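PDB 1YR2: prolyl oligopeptidase from Novosphingobium capsulatum, which probably hydrolyses oligopeptides on the carboxyl side of proline, and to a lesser degree of alanine, as a serine peptidase of the S9A family. Local coordinates for residues Val584-Pro589 with His639-Gly644; Gly327-Phe332 with Ile343-Leu348. One frame throughout, in Å; residues are numbered along the deposited sequence.

Contact 1 (Val584-Pro589 with His639-Gly644); sequences VTNQRP and HNVRSG
Two hydrogen bonds grip Asn640 ND2, to the carbonyls of Ser636 and Arg633, and the amide of Asn640 turns away. The amide of Asn586 is held at both ends, by Tyr647 OH at OD1 and Pro637 O at ND2. Its CG stands beside the backbone N (chi1 -73°), which sends the amide from the last turn of helix 576-587 into the loop of 639-644. There it packs against the peptide between Asn640 and Val641. Asn640 O lies 3.1 Å from Asn586 CG, while Asn586 ND2 sits 3.5 Å from Asn640 CB; these are packing contacts. The 3.4 Å approach of Asn586 ND2 to Asn640 O has too poor an angle for a hydrogen bond.

The direct hydrogen bond between the segments comes from Arg642. Its chain bends at chi3 (55°) and brings NH1 to Asn586 O at 2.9 Å, almost straight at 171°, with the oxygen at the guanidinium edge and in its plane. Arg642 CD also lies 3.1 Å from Asn586 O. Pro589 crosses the arginine at about a right angle, its CD 3.6 Å from Arg642 NH1.

Arg588 is the first residue to leave helical geometry, so Asn586 O lies in the last turn of the helix. A guanidinium there would be expected to interact favourably with the negative end of the helix dipole, while both ends of the buried Asn586 amide are satisfied by the loop after helix 626-633.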
ATOM      1  N   VAL A 584       4.095   1.929  24.589  1.00 10.79           N
ATOM      2  CA  VAL A 584       4.093   3.346  24.957  1.00 11.44           C
ATOM      3  C   VAL A 584       2.979   3.622  26.008  1.00 11.47           C
ATOM      4  O   VAL A 584       3.102   4.537  26.816  1.00 13.01           O
ATOM      5  CB  VAL A 584       3.971   4.304  23.744  1.00 10.04           C
ATOM      6  CG1 VAL A 584       5.073   4.051  22.781  1.00 10.98           C
ATOM      7  CG2 VAL A 584       2.544   4.202  23.063  1.00 10.15           C
ATOM      8  N   THR A 585       1.927   2.817  26.030  1.00 11.76           N
ATOM      9  CA  THR A 585       0.865   2.966  27.024  1.00 11.14           C
ATOM     10  C   THR A 585       1.415   2.650  28.447  1.00 11.22           C
ATOM     11  O   THR A 585       1.106   3.345  29.383  1.00 12.29           O
ATOM     12  CB  THR A 585      -0.366   2.069  26.695  1.00 10.40           C
ATOM     13  OG1 THR A 585      -1.074   2.542  25.521  1.00 12.23           O
ATOM     14  CG2 THR A 585      -1.376   2.136  27.826  1.00 13.13           C
ATOM     15  N   ASN A 586       2.231   1.610  28.586  1.00 11.61           N
ATOM     16  CA  ASN A 586       2.894   1.308  29.863  1.00 11.44           C
ATOM     17  C   ASN A 586       3.872   2.385  30.259  1.00 12.86           C
ATOM     18  O   ASN A 586       3.965   2.705  31.437  1.00 13.72           O
ATOM     19  CB  ASN A 586       3.627  -0.038  29.809  1.00 11.49           C
ATOM     20  CG  ASN A 586       2.700  -1.206  29.828  1.00 11.65           C
ATOM     21  OD1 ASN A 586       1.593  -1.101  30.352  1.00 11.05           O
ATOM     22  ND2 ASN A 586       3.121  -2.326  29.262  1.00 10.10           N
ATOM     23  N   GLN A 587       4.640   2.912  29.295  1.00 12.65           N
ATOM     24  CA  GLN A 587       5.753   3.825  29.599  1.00 12.48           C
ATOM     25  C   GLN A 587       5.258   5.250  29.901  1.00 12.48           C
ATOM     26  O   GLN A 587       5.769   5.924  30.820  1.00 12.22           O
ATOM     27  CB  GLN A 587       6.804   3.805  28.469  1.00 12.84           C
ATOM     28  CG  GLN A 587       7.452   2.452  28.283  1.00 13.99           C
ATOM     29  CD  GLN A 587       8.491   2.381  27.141  1.00 16.03           C
ATOM     30  OE1 GLN A 587       8.779   3.379  26.496  1.00 17.67           O
ATOM     31  NE2 GLN A 587       9.070   1.190  26.928  1.00 15.41           N
ATOM     32  N   ARG A 588       4.233   5.694  29.168  1.00 11.92           N
ATOM     33  CA  ARG A 588       3.716   7.064  29.293  1.00 13.43           C
ATOM     34  C   ARG A 588       2.199   7.108  29.271  1.00 13.30           C
ATOM     35  O   ARG A 588       1.598   7.755  28.429  1.00 14.08           O
ATOM     36  CB  ARG A 588       4.289   7.957  28.199  1.00 12.89           C
ATOM     37  CG  ARG A 588       5.756   8.237  28.365  1.00 15.31           C
ATOM     38  CD  ARG A 588       6.135   8.999  29.608  1.00 16.13           C
ATOM     39  NE  ARG A 588       5.355  10.225  29.711  1.00 16.90           N
ATOM     40  CZ  ARG A 588       5.672  11.346  29.050  1.00 19.88           C
ATOM     41  NH1 ARG A 588       6.753  11.399  28.303  1.00 20.35           N
ATOM     42  NH2 ARG A 588       4.922  12.425  29.166  1.00 21.12           N
ATOM     43  N   PRO A 589       1.570   6.450  30.236  1.00 15.21           N
ATOM     44  CA  PRO A 589       0.100   6.430  30.326  1.00 15.01           C
ATOM     45  C   PRO A 589      -0.464   7.834  30.485  1.00 16.92           C
ATOM     46  O   PRO A 589      -1.596   8.092  30.040  1.00 17.83           O
ATOM     47  CB  PRO A 589      -0.179   5.577  31.554  1.00 14.59           C
ATOM     48  CG  PRO A 589       1.096   5.571  32.324  1.00 14.35           C
ATOM     49  CD  PRO A 589       2.204   5.685  31.315  1.00 15.06           C
ATOM     50  N   HIS A 639       3.961  -7.838  30.434  1.00 13.51           N
ATOM     51  CA  HIS A 639       4.800  -7.969  31.630  1.00 13.45           C
ATOM     52  C   HIS A 639       5.109  -6.625  32.263  1.00 13.81           C
ATOM     53  O   HIS A 639       5.785  -6.582  33.280  1.00 13.95           O
ATOM     54  CB  HIS A 639       6.132  -8.689  31.305  1.00 13.17           C
ATOM     55  CG  HIS A 639       5.939 -10.072  30.802  1.00 12.96           C
ATOM     56  ND1 HIS A 639       5.863 -10.352  29.459  1.00 11.36           N
ATOM     57  CD2 HIS A 639       5.751 -11.244  31.452  1.00 15.98           C
ATOM     58  CE1 HIS A 639       5.642 -11.649  29.302  1.00 12.46           C
ATOM     59  NE2 HIS A 639       5.557 -12.208  30.498  1.00 14.61           N
ATOM     60  N   ASN A 640       4.660  -5.520  31.646  1.00 12.16           N
ATOM     61  CA  ASN A 640       4.994  -4.177  32.132  1.00 13.98           C
ATOM     62  C   ASN A 640       3.824  -3.285  32.512  1.00 13.64           C
ATOM     63  O   ASN A 640       3.946  -2.072  32.556  1.00 12.01           O
ATOM     64  CB  ASN A 640       5.878  -3.437  31.131  1.00 13.49           C
ATOM     65  CG  ASN A 640       7.288  -3.987  31.105  1.00 16.44           C
ATOM     66  OD1 ASN A 640       8.051  -3.726  32.014  1.00 17.23           O
ATOM     67  ND2 ASN A 640       7.606  -4.831  30.116  1.00 14.43           N
ATOM     68  N   VAL A 641       2.675  -3.881  32.764  1.00 14.70           N
ATOM     69  CA  VAL A 641       1.555  -3.104  33.308  1.00 15.09           C
ATOM     70  C   VAL A 641       1.915  -2.620  34.739  1.00 15.88           C
ATOM     71  O   VAL A 641       2.373  -3.405  35.566  1.00 15.68           O
ATOM     72  CB  VAL A 641       0.253  -3.949  33.288  1.00 14.60           C
ATOM     73  CG1 VAL A 641      -0.947  -3.167  33.802  1.00 17.04           C
ATOM     74  CG2 VAL A 641      -0.055  -4.405  31.922  1.00 14.68           C
ATOM     75  N   ARG A 642       1.685  -1.339  35.017  1.00 16.43           N
ATOM     76  CA  ARG A 642       2.138  -0.678  36.255  1.00 17.98           C
ATOM     77  C   ARG A 642       1.014  -0.302  37.176  1.00 19.47           C
ATOM     78  O   ARG A 642       0.297   0.693  36.932  1.00 20.11           O
ATOM     79  CB  ARG A 642       2.855   0.620  35.925  1.00 18.04           C
ATOM     80  CG  ARG A 642       4.039   0.435  35.021  1.00 19.78           C
ATOM     81  CD  ARG A 642       4.382   1.682  34.301  1.00 23.72           C
ATOM     82  NE  ARG A 642       4.587   2.755  35.250  1.00 23.92           N
ATOM     83  CZ  ARG A 642       4.708   4.040  34.920  1.00 24.95           C
ATOM     84  NH1 ARG A 642       4.623   4.444  33.649  1.00 20.51           N
ATOM     85  NH2 ARG A 642       4.893   4.933  35.886  1.00 23.83           N
ATOM     86  N   SER A 643       0.851  -1.005  38.277  1.00 20.14           N
ATOM     87  CA  SER A 643      -0.242  -0.616  39.163  1.00 20.27           C
ATOM     88  C   SER A 643       0.074   0.671  39.920  1.00 18.98           C
ATOM     89  O   SER A 643       1.226   1.074  40.091  1.00 18.33           O
ATOM     90  CB  SER A 643      -0.663  -1.770  40.063  1.00 22.35           C
ATOM     91  OG  SER A 643       0.437  -2.121  40.885  1.00 24.82           O
ATOM     92  N   GLY A 644      -0.986   1.346  40.311  1.00 17.49           N
ATOM     93  CA  GLY A 644      -0.910   2.611  40.995  1.00 18.25           C
ATOM     94  C   GLY A 644      -0.920   3.838  40.108  1.00 18.50           C
ATOM     95  O   GLY A 644      -0.871   4.933  40.608  1.00 19.09           O
TER

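Contact 2 (Gly327-Phe332 with Ile343-Leu348); sequences GDQLWF and IVRVDL
Trp331 and Arg345 lie side by side and point the same way, a non-hydrogen-bonded cross-strand pair in an antiparallel ladder. The arginine chain runs extended from the backbone (chi1 -175°), so its methylenes pass over one face of the indole: CG makes a CH-pi contact 4.0 Å from the centroid of the five-membered ring of Trp331, and Arg345 CD comes to 3.6 Å from Trp331 CZ2. A bend at chi3 then tilts the guanidinium 73° from the ring plane. The indole NE1 is bound to the carbonyl of Leu393.

Gln329 flanks the arginine from the next pair along. Its amide is turned only 15° from the guanidinium plane, with NE2 over one face, and a water joins Gln329 OE1 to Arg345 NH1. The same NE2 donates to Asp347 OD2 at 2.8 Å, using the anti lone pair of a carboxylate turned nearly perpendicular to the amide. Asp347 OD1 binds Ser349 OG.

On the other face of the sheet the side chains are apolar. Phe332 crosses Val346 obliquely, with CE1 4.0 Å from Val346 CG2, and Leu330 CD1 meets Leu348 CD1 at 3.7 Å. Leu330 and Phe332 also pack on Val283 of strand 281-287.

Paired backbone bonds join Leu330 with Val346 and Phe332 with Val344; Leu348 N to Asp328 O extends the ladder. Strands 329-334 and 342-347 thus form the hairpin at the middle of a four-stranded antiparallel sheet, one blade of the beta-propeller of prolyl oligopeptidases.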
ATOM      1  N   GLY A 327      13.745   5.202 -31.004  1.00 14.48           N
ATOM      2  CA  GLY A 327      14.783   5.006 -32.015  1.00 14.35           C
ATOM      3  C   GLY A 327      15.636   3.807 -31.607  1.00 14.19           C
ATOM      4  O   GLY A 327      15.102   2.758 -31.270  1.00 13.58           O
ATOM      5  N   ASP A 328      16.956   3.955 -31.587  1.00 13.03           N
ATOM      6  CA  ASP A 328      17.824   2.843 -31.192  1.00 14.45           C
ATOM      7  C   ASP A 328      18.399   3.047 -29.801  1.00 13.31           C
ATOM      8  O   ASP A 328      19.477   2.556 -29.469  1.00 14.02           O
ATOM      9  CB  ASP A 328      18.931   2.649 -32.204  1.00 14.94           C
ATOM     10  CG  ASP A 328      18.455   2.017 -33.492  1.00 19.74           C
ATOM     11  OD1 ASP A 328      17.433   1.267 -33.473  1.00 18.68           O
ATOM     12  OD2 ASP A 328      19.108   2.166 -34.552  1.00 21.13           O
ATOM     13  N   GLN A 329      17.678   3.822 -28.995  1.00 12.96           N
ATOM     14  CA  GLN A 329      18.015   4.012 -27.590  1.00 13.18           C
ATOM     15  C   GLN A 329      16.909   3.450 -26.706  1.00 12.13           C
ATOM     16  O   GLN A 329      15.742   3.693 -26.940  1.00 12.85           O
ATOM     17  CB  GLN A 329      18.246   5.496 -27.304  1.00 13.72           C
ATOM     18  CG  GLN A 329      19.509   5.996 -28.033  1.00 15.03           C
ATOM     19  CD  GLN A 329      19.815   7.435 -27.814  1.00 14.83           C
ATOM     20  OE1 GLN A 329      18.907   8.237 -27.587  1.00 17.10           O
ATOM     21  NE2 GLN A 329      21.099   7.780 -27.881  1.00 13.58           N
ATOM     22  N   LEU A 330      17.309   2.733 -25.672  1.00 11.45           N
ATOM     23  CA  LEU A 330      16.426   2.153 -24.685  1.00 11.50           C
ATOM     24  C   LEU A 330      16.769   2.703 -23.293  1.00 12.32           C
ATOM     25  O   LEU A 330      17.922   2.906 -22.969  1.00 12.63           O
ATOM     26  CB  LEU A 330      16.652   0.645 -24.664  1.00 11.63           C
ATOM     27  CG  LEU A 330      16.487  -0.157 -25.956  1.00 11.77           C
ATOM     28  CD1 LEU A 330      16.661  -1.637 -25.631  1.00 15.34           C
ATOM     29  CD2 LEU A 330      15.159   0.080 -26.625  1.00 15.93           C
ATOM     30  N   TRP A 331      15.778   2.868 -22.429  1.00 11.61           N
ATOM     31  CA  TRP A 331      16.037   3.309 -21.065  1.00 11.28           C
ATOM     32  C   TRP A 331      15.578   2.223 -20.098  1.00 11.89           C
ATOM     33  O   TRP A 331      14.549   1.628 -20.304  1.00 11.68           O
ATOM     34  CB  TRP A 331      15.229   4.573 -20.761  1.00 11.30           C
ATOM     35  CG  TRP A 331      15.867   5.772 -21.392  1.00 11.43           C
ATOM     36  CD1 TRP A 331      16.691   6.664 -20.789  1.00 13.24           C
ATOM     37  CD2 TRP A 331      15.765   6.189 -22.752  1.00 12.40           C
ATOM     38  NE1 TRP A 331      17.084   7.634 -21.675  1.00 14.60           N
ATOM     39  CE2 TRP A 331      16.521   7.383 -22.887  1.00 13.45           C
ATOM     40  CE3 TRP A 331      15.045   5.735 -23.852  1.00 17.01           C
ATOM     41  CZ2 TRP A 331      16.652   8.075 -24.097  1.00 14.93           C
ATOM     42  CZ3 TRP A 331      15.166   6.445 -25.069  1.00 15.47           C
ATOM     43  CH2 TRP A 331      15.972   7.592 -25.168  1.00 15.50           C
ATOM     44  N   PHE A 332      16.340   2.032 -19.029  1.00 12.16           N
ATOM     45  CA  PHE A 332      16.079   1.061 -17.993  1.00 12.13           C
ATOM     46  C   PHE A 332      16.243   1.699 -16.608  1.00 12.03           C
ATOM     47  O   PHE A 332      17.045   2.611 -16.403  1.00 13.64           O
ATOM     48  CB  PHE A 332      17.110  -0.126 -18.065  1.00 12.96           C
ATOM     49  CG  PHE A 332      16.983  -0.967 -19.294  1.00 10.67           C
ATOM     50  CD1 PHE A 332      17.630  -0.574 -20.452  1.00 11.31           C
ATOM     51  CD2 PHE A 332      16.250  -2.159 -19.302  1.00 12.18           C
ATOM     52  CE1 PHE A 332      17.553  -1.315 -21.596  1.00 10.89           C
ATOM     53  CE2 PHE A 332      16.173  -2.927 -20.474  1.00 11.36           C
ATOM     54  CZ  PHE A 332      16.808  -2.498 -21.620  1.00 14.31           C
ATOM     55  N   ILE A 343      18.962   5.498 -13.589  1.00  9.05           N
ATOM     56  CA  ILE A 343      18.456   5.382 -14.947  1.00  8.88           C
ATOM     57  C   ILE A 343      19.605   5.275 -15.942  1.00 10.24           C
ATOM     58  O   ILE A 343      20.445   6.165 -16.018  1.00  9.93           O
ATOM     59  CB  ILE A 343      17.590   6.597 -15.270  1.00  9.25           C
ATOM     60  CG1 ILE A 343      16.428   6.666 -14.249  1.00  9.76           C
ATOM     61  CG2 ILE A 343      16.985   6.430 -16.678  1.00 11.04           C
ATOM     62  CD1 ILE A 343      15.579   7.858 -14.404  1.00 11.91           C
ATOM     63  N   VAL A 344      19.585   4.200 -16.700  1.00 10.31           N
ATOM     64  CA  VAL A 344      20.591   3.894 -17.709  1.00 10.80           C
ATOM     65  C   VAL A 344      19.973   3.917 -19.116  1.00 10.70           C
ATOM     66  O   VAL A 344      18.936   3.294 -19.388  1.00 11.78           O
ATOM     67  CB  VAL A 344      21.258   2.531 -17.448  1.00 11.51           C
ATOM     68  CG1 VAL A 344      22.273   2.204 -18.520  1.00 11.06           C
ATOM     69  CG2 VAL A 344      21.966   2.532 -16.118  1.00 11.99           C
ATOM     70  N   ARG A 345      20.656   4.628 -19.991  1.00 10.60           N
ATOM     71  CA  ARG A 345      20.324   4.661 -21.426  1.00 10.69           C
ATOM     72  C   ARG A 345      21.238   3.744 -22.177  1.00 11.46           C
ATOM     73  O   ARG A 345      22.449   3.845 -22.060  1.00  8.88           O
ATOM     74  CB  ARG A 345      20.456   6.047 -21.956  1.00  9.88           C
ATOM     75  CG  ARG A 345      20.008   6.206 -23.410  1.00 11.64           C
ATOM     76  CD  ARG A 345      20.186   7.596 -23.972  1.00 11.70           C
ATOM     77  NE  ARG A 345      21.618   7.891 -24.042  1.00 13.20           N
ATOM     78  CZ  ARG A 345      22.173   9.075 -24.118  1.00 15.36           C
ATOM     79  NH1 ARG A 345      21.473  10.193 -24.223  1.00 15.56           N
ATOM     80  NH2 ARG A 345      23.485   9.121 -24.126  1.00 13.76           N
ATOM     81  N   VAL A 346      20.683   2.799 -22.906  1.00 11.17           N
ATOM     82  CA  VAL A 346      21.509   1.930 -23.750  1.00 11.03           C
ATOM     83  C   VAL A 346      21.303   2.312 -25.214  1.00 12.37           C
ATOM     84  O   VAL A 346      20.179   2.326 -25.705  1.00 12.73           O
ATOM     85  CB  VAL A 346      21.087   0.510 -23.543  1.00 11.16           C
ATOM     86  CG1 VAL A 346      21.929  -0.442 -24.373  1.00 13.57           C
ATOM     87  CG2 VAL A 346      21.214   0.197 -22.105  1.00 10.64           C
ATOM     88  N   ASP A 347      22.378   2.666 -25.895  1.00 11.23           N
ATOM     89  CA  ASP A 347      22.358   3.012 -27.325  1.00 12.06           C
ATOM     90  C   ASP A 347      22.808   1.815 -28.137  1.00 12.09           C
ATOM     91  O   ASP A 347      23.890   1.259 -27.907  1.00 10.88           O
ATOM     92  CB  ASP A 347      23.288   4.187 -27.558  1.00 12.08           C
ATOM     93  CG  ASP A 347      23.138   4.793 -28.940  1.00 15.05           C
ATOM     94  OD1 ASP A 347      23.353   4.073 -29.927  1.00 20.34           O
ATOM     95  OD2 ASP A 347      22.817   5.982 -29.130  1.00 19.93           O
ATOM     96  N   LEU A 348      21.933   1.360 -29.027  1.00 12.31           N
ATOM     97  CA  LEU A 348      22.210   0.202 -29.845  1.00 13.27           C
ATOM     98  C   LEU A 348      22.455   0.530 -31.302  1.00 13.62           C
ATOM     99  O   LEU A 348      22.359  -0.361 -32.131  1.00 14.30           O
ATOM    100  CB  LEU A 348      21.004  -0.732 -29.744  1.00 12.71           C
ATOM    101  CG  LEU A 348      20.664  -1.175 -28.319  1.00 13.70           C
ATOM    102  CD1 LEU A 348      19.265  -1.807 -28.233  1.00 14.21           C
ATOM    103  CD2 LEU A 348      21.666  -2.131 -27.769  1.00 16.40           C
TER
HETATM  104  O   HOH W   1      19.064  10.422 -25.533  1.00 26.08           O

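The two contacts belong to the two halves of the enzyme: contact 2 sits in a blade of the N-terminal beta-propeller, contact 1 in the alpha/beta-hydrolase region that follows it along the chain. They lie on opposite sides of the chain's centre, their own centres about 59 Å apart and their nearest atoms about 39 Å apart, so neither touches the other. Contact 1 is linked to the probable active site through its helix: 576-587 follows Ser575, in a GxSxG sequence consistent with the nucleophile elbow of this fold, and the contact lies at the other end. A glycerol, probably from the crystallisation liquor, lies about 6 Å from the side chain of Pro589 in contact 1.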